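Local coordinates for thioredoxin reductase (Clostridium acetobutylicum ATCC 824, PDB 6GNA), which probably passes electrons from reduced ferredoxin, by way of its FAD and a redox-active disulfide, to thioredoxin without the need for a pyridine nucleotide, at residues Tyr171-Tyr176 and Glu187-Val192; Ile146-Gly151 and Leu212-Val217; Cys134-Ala139 and Glu157-Tyr162. One frame throughout, in Å; residues are numbered along the deposited sequence. Where two conformers were deposited one is given.

Interaction 1: residues Tyr171-Tyr176 and Glu187-Val192; sequences YYVPRY and EIVKDV
Val189 sits at the apolar centre of this contact, its CG2 3.7 Å from CD1 of the Tyr171 ring and its CB 4.0 Å from CG2 of Val173. Tyr171 CG stands anti to its own carbonyl carbon (chi1 -61°), which leans the ring toward the neighbouring strand, where Val189 CG2 meets CD1 obliquely. A second apolar patch lies on the sheet face that carries Tyr172 and Ile188: Pro174 CD meets Ile188 CG2 at 4.1 Å, the two side chains crossing at about a right angle. Tyr172 is turned from the partner strand onto helix 155-163, and its hydroxyl donates to that of Tyr176, which is also bonded to Glu157. Between the apolar patches, the parallel strands 169-174 and 186-188 are joined by two nearly straight backbone bonds, Tyr172 N to Glu187 O and Val189 N to Tyr172 O, each 2.8 Å. Beyond Val189 the regular pairing gives way: Lys190 centres an inverse gamma turn, and one water bridges the gap by donating to Pro174 O (2.6 Å) and Asp191 O (2.8 Å). At the other end, the extended Glu187 side chain runs beside Tyr171 and points the same way, OE2 lying 3.4 Å from Tyr171 CE1 with the carboxylate and ring planes 68° apart. Lys169 and Arg210 each hold one of its oxygens in a salt bridge. Strand 186-188 is the outermost on this side of a parallel, Rossmann-like sheet in the domain that probably corresponds to the nucleotide-binding domain of related reductases. The chemistry implies a short edge pairing: two direct bonds set the register, a water links the chains where they part, and paired charges close the Glu187 end, probably keeping that carboxylate ionised beside the tyrosine.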
# COMPACT_ATOMS: atom_id res chain seq x y z
N TYR A 171 -9.99 -38.57 15.98
CA TYR A 171 -11.25 -38.03 15.50
C TYR A 171 -10.95 -36.84 14.61
O TYR A 171 -10.07 -36.04 14.90
CB TYR A 171 -12.10 -37.51 16.67
CG TYR A 171 -12.48 -38.54 17.70
CD1 TYR A 171 -13.50 -39.44 17.46
CD2 TYR A 171 -11.84 -38.59 18.93
CE1 TYR A 171 -13.86 -40.39 18.40
CE2 TYR A 171 -12.20 -39.52 19.88
CZ TYR A 171 -13.21 -40.42 19.61
OH TYR A 171 -13.57 -41.34 20.57
N TYR A 172 -11.72 -36.72 13.52
CA TYR A 172 -11.62 -35.58 12.61
C TYR A 172 -12.97 -34.87 12.56
O TYR A 172 -13.98 -35.47 12.18
CB TYR A 172 -11.19 -36.01 11.22
CG TYR A 172 -10.87 -34.85 10.29
CD1 TYR A 172 -9.68 -34.16 10.42
CD2 TYR A 172 -11.74 -34.45 9.29
CE1 TYR A 172 -9.36 -33.12 9.60
CE2 TYR A 172 -11.43 -33.40 8.45
CZ TYR A 172 -10.23 -32.73 8.63
OH TYR A 172 -9.87 -31.69 7.82
N VAL A 173 -12.97 -33.60 12.92
CA VAL A 173 -14.15 -32.75 12.93
C VAL A 173 -14.01 -31.76 11.78
O VAL A 173 -13.30 -30.75 11.92
CB VAL A 173 -14.30 -32.00 14.27
CG1 VAL A 173 -15.58 -31.20 14.29
CG2 VAL A 173 -14.29 -32.98 15.44
N PRO A 174 -14.66 -31.98 10.64
CA PRO A 174 -14.49 -31.07 9.51
C PRO A 174 -15.26 -29.78 9.71
O PRO A 174 -16.38 -29.76 10.21
CB PRO A 174 -15.08 -31.87 8.34
CG PRO A 174 -16.10 -32.76 8.98
CD PRO A 174 -15.55 -33.12 10.33
N ARG A 175 -14.64 -28.68 9.26
CA ARG A 175 -15.28 -27.36 9.30
C ARG A 175 -15.48 -26.80 7.90
O ARG A 175 -15.51 -25.58 7.71
CB ARG A 175 -14.48 -26.39 10.15
CG ARG A 175 -14.07 -26.96 11.50
CD ARG A 175 -15.27 -27.40 12.32
NE ARG A 175 -16.16 -26.29 12.64
CZ ARG A 175 -17.45 -26.22 12.32
NH1 ARG A 175 -18.05 -27.22 11.68
NH2 ARG A 175 -18.16 -25.15 12.66
N TYR A 176 -15.59 -27.68 6.92
CA TYR A 176 -15.86 -27.34 5.53
C TYR A 176 -16.57 -28.54 4.92
O TYR A 176 -16.49 -29.66 5.45
CB TYR A 176 -14.56 -27.06 4.76
CG TYR A 176 -13.59 -28.21 4.88
CD1 TYR A 176 -12.75 -28.29 5.97
CD2 TYR A 176 -13.55 -29.23 3.94
CE1 TYR A 176 -11.88 -29.34 6.12
CE2 TYR A 176 -12.67 -30.29 4.07
CZ TYR A 176 -11.84 -30.34 5.17
OH TYR A 176 -10.96 -31.38 5.35
N GLU A 187 -11.90 -41.51 12.68
CA GLU A 187 -13.35 -41.39 12.83
C GLU A 187 -13.78 -39.96 12.53
O GLU A 187 -13.38 -39.01 13.22
CB GLU A 187 -13.81 -41.79 14.22
CG GLU A 187 -15.32 -41.65 14.36
CD GLU A 187 -15.84 -42.11 15.71
OE1 GLU A 187 -16.96 -41.68 16.07
OE2 GLU A 187 -15.15 -42.88 16.40
N ILE A 188 -14.62 -39.80 11.51
CA ILE A 188 -15.16 -38.50 11.15
C ILE A 188 -16.34 -38.18 12.06
O ILE A 188 -17.26 -38.98 12.22
CB ILE A 188 -15.60 -38.47 9.68
CG1 ILE A 188 -14.41 -38.83 8.77
CG2 ILE A 188 -16.15 -37.10 9.33
CD1 ILE A 188 -14.79 -39.04 7.31
N VAL A 189 -16.31 -36.99 12.64
CA VAL A 189 -17.30 -36.52 13.60
C VAL A 189 -17.93 -35.29 12.97
O VAL A 189 -17.40 -34.18 13.05
CB VAL A 189 -16.67 -36.22 14.97
CG1 VAL A 189 -17.69 -35.67 15.95
CG2 VAL A 189 -16.01 -37.46 15.53
N LYS A 190 -19.06 -35.48 12.27
CA LYS A 190 -19.75 -34.38 11.60
C LYS A 190 -20.68 -33.70 12.61
O LYS A 190 -21.89 -33.91 12.65
CB LYS A 190 -20.52 -34.88 10.39
CG LYS A 190 -19.68 -35.22 9.17
CD LYS A 190 -20.56 -35.35 7.93
CE LYS A 190 -19.83 -35.97 6.76
NZ LYS A 190 -20.69 -36.05 5.55
N ASP A 191 -20.07 -32.88 13.46
CA ASP A 191 -20.77 -32.17 14.52
C ASP A 191 -20.06 -30.84 14.69
O ASP A 191 -18.96 -30.63 14.17
CB ASP A 191 -20.75 -32.97 15.82
CG ASP A 191 -21.81 -32.52 16.80
OD1 ASP A 191 -22.28 -31.37 16.72
OD2 ASP A 191 -22.17 -33.33 17.69
N VAL A 192 -20.68 -29.93 15.43
CA VAL A 192 -20.18 -28.57 15.61
C VAL A 192 -19.42 -28.51 16.93
O VAL A 192 -20.02 -28.78 17.98
CB VAL A 192 -21.33 -27.55 15.60
CG1 VAL A 192 -20.79 -26.14 15.83
CG2 VAL A 192 -22.06 -27.62 14.30
O HOH W 1 -18.35 -30.83 11.44

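Interaction 2: residues Ile146-Gly151 and Leu212-Val217; sequences IVTIVG and LETDGV
Ile146 and Asp215 bind each other in both directions where strand 146-151, in the middle of a Rossmann-like parallel sheet, lines up with strand 216-220. The backbone N of Ile146 gives an almost straight bond (175°) to Asp215 OD2 at 2.9 Å, which receives it on the lone pair turned away from the other carboxylate oxygen. In return Ile146 O accepts two amides at the bend before the strand. Gly216 N comes in the carbonyl plane at 3.1 Å, while Asp215 N, 2.9 Å away, sits above that plane by 35°. The carbonyl oxygen of Gly216 is likewise gripped twice, by Thr148 N at 2.9 Å and by Thr214 OG1, also 2.9 Å away; these donors approach from opposite faces of its plane. The Thr214 hydroxyl reaches forward to this oxygen because OG1 lies anti to the backbone N (chi1 -168°), and with its proton so used it accepts from Thr148 OG1 at 3.0 Å. A relay Thr148 OG1 to Thr214 OG1 to Gly216 O thus satisfies buried polar groups and ties the bend to the strand. The two threonine side chains meet at about a right angle, with Leu212 CD1 lying over OG1 and CG2 of Thr148. Leu212 and Glu213 end the small antiparallel sheet inserted before strand 216-220, and Leu205 and Val202 of its middle strand cover Thr148 and Thr214. Further along, Val150 CG2 touches Val217 CG1 at 4.2 Å. At the opposite end, the CG2 methyl of Ile146 presses to within 3.3 Å of Glu213 O.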
# COMPACT_ATOMS: atom_id res chain seq x y z
N ILE A 146 -5.38 -40.09 22.74
CA ILE A 146 -6.53 -39.76 21.90
C ILE A 146 -6.34 -38.34 21.38
O ILE A 146 -6.07 -37.42 22.15
CB ILE A 146 -7.84 -39.87 22.70
CG1 ILE A 146 -8.01 -41.28 23.26
CG2 ILE A 146 -9.03 -39.48 21.82
CD1 ILE A 146 -9.12 -41.40 24.27
N VAL A 147 -6.51 -38.17 20.07
CA VAL A 147 -6.32 -36.87 19.42
C VAL A 147 -7.56 -36.52 18.61
O VAL A 147 -8.08 -37.35 17.85
CB VAL A 147 -5.07 -36.87 18.52
CG1 VAL A 147 -4.95 -35.55 17.75
CG2 VAL A 147 -3.82 -37.11 19.36
N THR A 148 -8.02 -35.28 18.75
CA THR A 148 -9.11 -34.73 17.97
C THR A 148 -8.56 -33.59 17.12
O THR A 148 -7.91 -32.67 17.65
CB THR A 148 -10.22 -34.23 18.88
OG1 THR A 148 -10.74 -35.34 19.62
CG2 THR A 148 -11.36 -33.65 18.06
N ILE A 149 -8.80 -33.65 15.83
CA ILE A 149 -8.41 -32.59 14.90
C ILE A 149 -9.66 -31.90 14.41
O ILE A 149 -10.55 -32.53 13.83
CB ILE A 149 -7.59 -33.14 13.73
CG1 ILE A 149 -6.23 -33.59 14.24
CG2 ILE A 149 -7.45 -32.09 12.63
CD1 ILE A 149 -5.47 -34.40 13.25
N VAL A 150 -9.71 -30.58 14.62
CA VAL A 150 -10.74 -29.72 14.07
C VAL A 150 -10.13 -29.09 12.83
O VAL A 150 -9.25 -28.23 12.91
CB VAL A 150 -11.21 -28.69 15.10
CG1 VAL A 150 -12.38 -27.90 14.56
CG2 VAL A 150 -11.61 -29.38 16.39
N GLY A 151 -10.56 -29.57 11.66
CA GLY A 151 -9.89 -29.27 10.40
C GLY A 151 -10.66 -28.23 9.60
O GLY A 151 -11.83 -28.42 9.29
N LEU A 212 -16.44 -35.80 23.13
CA LEU A 212 -15.33 -36.69 22.82
C LEU A 212 -14.31 -36.61 23.95
O LEU A 212 -13.76 -35.54 24.21
CB LEU A 212 -14.64 -36.28 21.52
CG LEU A 212 -15.49 -36.27 20.25
CD1 LEU A 212 -14.62 -35.83 19.07
CD2 LEU A 212 -16.09 -37.64 20.01
N GLU A 213 -14.07 -37.74 24.62
CA GLU A 213 -12.91 -37.85 25.49
C GLU A 213 -11.67 -37.78 24.62
O GLU A 213 -11.54 -38.52 23.65
CB GLU A 213 -12.93 -39.19 26.23
CG GLU A 213 -13.73 -39.17 27.50
CD GLU A 213 -13.42 -40.37 28.38
OE1 GLU A 213 -13.15 -41.46 27.82
OE2 GLU A 213 -13.41 -40.22 29.62
N THR A 214 -10.76 -36.85 24.95
CA THR A 214 -9.61 -36.63 24.09
C THR A 214 -8.48 -36.02 24.91
O THR A 214 -8.72 -35.28 25.87
CB THR A 214 -9.98 -35.78 22.86
OG1 THR A 214 -8.92 -35.82 21.90
CG2 THR A 214 -10.27 -34.31 23.22
N ASP A 215 -7.26 -36.39 24.55
CA ASP A 215 -6.08 -35.84 25.22
C ASP A 215 -5.54 -34.61 24.51
O ASP A 215 -4.97 -33.72 25.16
CB ASP A 215 -4.99 -36.91 25.32
CG ASP A 215 -5.44 -38.13 26.09
OD1 ASP A 215 -5.74 -37.99 27.30
OD2 ASP A 215 -5.52 -39.22 25.48
N GLY A 216 -5.70 -34.53 23.20
CA GLY A 216 -5.28 -33.36 22.45
C GLY A 216 -6.40 -32.89 21.55
O GLY A 216 -7.22 -33.67 21.07
N VAL A 217 -6.44 -31.57 21.35
CA VAL A 217 -7.29 -30.95 20.34
C VAL A 217 -6.40 -30.06 19.50
O VAL A 217 -5.78 -29.12 20.02
CB VAL A 217 -8.44 -30.13 20.95
CG1 VAL A 217 -9.21 -29.39 19.84
CG2 VAL A 217 -9.38 -31.03 21.76

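Interaction 3: residues Cys134-Ala139 and Glu157-Tyr162; sequences CATCDA and ESEANY
Glu159 and Tyr162, one turn apart on helix 155-163, reach the short CxxC helix with different first torsions: Glu159 CG is anti to its carbonyl carbon (chi1 -63°), whereas Tyr162 CG is anti to its backbone N (chi1 -179°). The first delivers a carboxylate to the redox motif Cys134-Ala-Thr-Cys137, whose cysteines are oxidised here to a disulfide, SG to SG 2.0 Å. Beyond CG the glutamate chain is extended, carrying OE1 up to the backbone of the weakly bonded helical turn that follows Cys134. There this one oxygen accepts two successive amides: Thr136 N at 3.1 Å, on the anti side and 32° out of the carboxylate plane, and Ala135 N at 2.9 Å in a weak, bent bond. The carboxylate may complement the amides gathered there, while Glu159 OE2 lies close to the like charge of Glu155. The methyl of Ala135 crowds OE1, CB to OE1 3.2 Å. Thr136 crosses the glutamate at about a right angle and lays its CG2 against the aliphatic part, 3.6 Å from Glu159 CG. Phe218 and Leu220 of strand 216-220 back Ala135 and Glu159, while Asn85 of strand 84-89 touches both cysteines. Glu159 thus fixes the backbone directly following Cys134, and its side chain comes within about 10 Å of bound FAD, nearest atoms. One turn further along, the Tyr162 ring reaches alongside Thr136 and Ala139; Thr136 CG2 approaches its CD2 obliquely at 3.9 Å, and Ala139 CB lies at the ring edge, near its plane, 3.8 Å from CE2.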
# COMPACT_ATOMS: atom_id res chain seq x y z
N CYS A 134 -0.51 -27.30 15.38
CA CYS A 134 0.19 -28.17 14.45
C CYS A 134 0.18 -29.59 15.01
O CYS A 134 0.91 -29.88 15.97
CB CYS A 134 1.62 -27.70 14.25
SG CYS A 134 2.44 -28.67 12.97
N ALA A 135 -0.61 -30.47 14.40
CA ALA A 135 -0.72 -31.83 14.90
C ALA A 135 0.54 -32.64 14.61
O ALA A 135 1.04 -33.36 15.48
CB ALA A 135 -1.95 -32.52 14.31
N THR A 136 1.05 -32.55 13.39
CA THR A 136 2.24 -33.33 13.04
C THR A 136 3.45 -32.90 13.87
O THR A 136 4.29 -33.73 14.21
CB THR A 136 2.53 -33.20 11.55
OG1 THR A 136 2.70 -31.83 11.20
CG2 THR A 136 1.39 -33.77 10.73
N CYS A 137 3.53 -31.61 14.20
CA CYS A 137 4.63 -31.11 15.03
C CYS A 137 4.62 -31.77 16.41
O CYS A 137 5.68 -32.17 16.92
CB CYS A 137 4.52 -29.58 15.16
SG CYS A 137 4.38 -28.59 13.58
N ASP A 138 3.45 -31.91 17.02
CA ASP A 138 3.33 -32.43 18.38
C ASP A 138 3.03 -33.92 18.41
O ASP A 138 2.77 -34.46 19.49
CB ASP A 138 2.23 -31.69 19.15
CG ASP A 138 2.56 -30.24 19.39
OD1 ASP A 138 3.68 -29.82 19.04
OD2 ASP A 138 1.68 -29.52 19.92
N ALA A 139 3.07 -34.60 17.26
CA ALA A 139 2.57 -35.97 17.18
C ALA A 139 3.22 -36.89 18.19
O ALA A 139 2.49 -37.66 18.83
CB ALA A 139 2.71 -36.50 15.76
N GLU A 157 -6.58 -32.93 6.86
CA GLU A 157 -6.85 -34.35 6.63
C GLU A 157 -5.56 -35.15 6.60
O GLU A 157 -5.49 -36.25 7.15
CB GLU A 157 -7.62 -34.55 5.32
CG GLU A 157 -8.97 -33.85 5.27
CD GLU A 157 -9.67 -33.97 3.92
OE1 GLU A 157 -9.19 -34.78 3.08
OE2 GLU A 157 -10.67 -33.25 3.71
N SER A 158 -4.52 -34.61 5.96
CA SER A 158 -3.23 -35.30 5.94
C SER A 158 -2.66 -35.42 7.34
O SER A 158 -2.03 -36.43 7.68
CB SER A 158 -2.25 -34.54 5.04
OG SER A 158 -2.71 -34.48 3.70
N GLU A 159 -2.85 -34.40 8.17
CA GLU A 159 -2.32 -34.48 9.52
C GLU A 159 -3.05 -35.53 10.32
O GLU A 159 -2.44 -36.27 11.09
CB GLU A 159 -2.41 -33.11 10.20
CG GLU A 159 -1.56 -32.03 9.52
CD GLU A 159 -1.28 -30.85 10.40
OE1 GLU A 159 -1.00 -31.06 11.59
OE2 GLU A 159 -1.31 -29.70 9.91
N ALA A 160 -4.37 -35.61 10.15
CA ALA A 160 -5.14 -36.68 10.80
C ALA A 160 -4.63 -38.05 10.39
O ALA A 160 -4.51 -38.95 11.23
CB ALA A 160 -6.62 -36.54 10.44
N ASN A 161 -4.38 -38.25 9.10
CA ASN A 161 -3.89 -39.54 8.64
C ASN A 161 -2.55 -39.88 9.28
O ASN A 161 -2.30 -41.03 9.65
CB ASN A 161 -3.77 -39.56 7.11
CG ASN A 161 -5.12 -39.50 6.43
OD1 ASN A 161 -6.12 -39.94 7.00
ND2 ASN A 161 -5.15 -38.94 5.24
N TYR A 162 -1.66 -38.89 9.39
CA TYR A 162 -0.38 -39.13 10.02
C TYR A 162 -0.56 -39.47 11.49
O TYR A 162 0.09 -40.39 12.01
CB TYR A 162 0.52 -37.90 9.86
CG TYR A 162 1.89 -38.07 10.48
CD1 TYR A 162 2.85 -38.86 9.87
CD2 TYR A 162 2.22 -37.45 11.68
CE1 TYR A 162 4.10 -39.04 10.43
CE2 TYR A 162 3.47 -37.62 12.25
CZ TYR A 162 4.41 -38.41 11.62
OH TYR A 162 5.66 -38.59 12.17

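From the N terminus, residues 134-139 come first, followed by strand 146-151, which opens interaction 2. The chain then enters helix 155-163, whose return to the CxxC segment closes interaction 3; because strand 146-151 lies inside that loop, interactions 2 and 3 cross. Strand 169-174 follows, and the edge residues 187-192 close interaction 1, in series after interaction 3. Only after the antiparallel strands does the segment 212-217 close interaction 2, enclosing interaction 1. Strand 146-151 joins all three: it pairs with strand 169-174 through Val173 N and Ile149 O, and Ile149 CD1 packs against Ala160 and Ala135. The disulfide segment and helix 155-163 are thereby tied to the same parallel sheet.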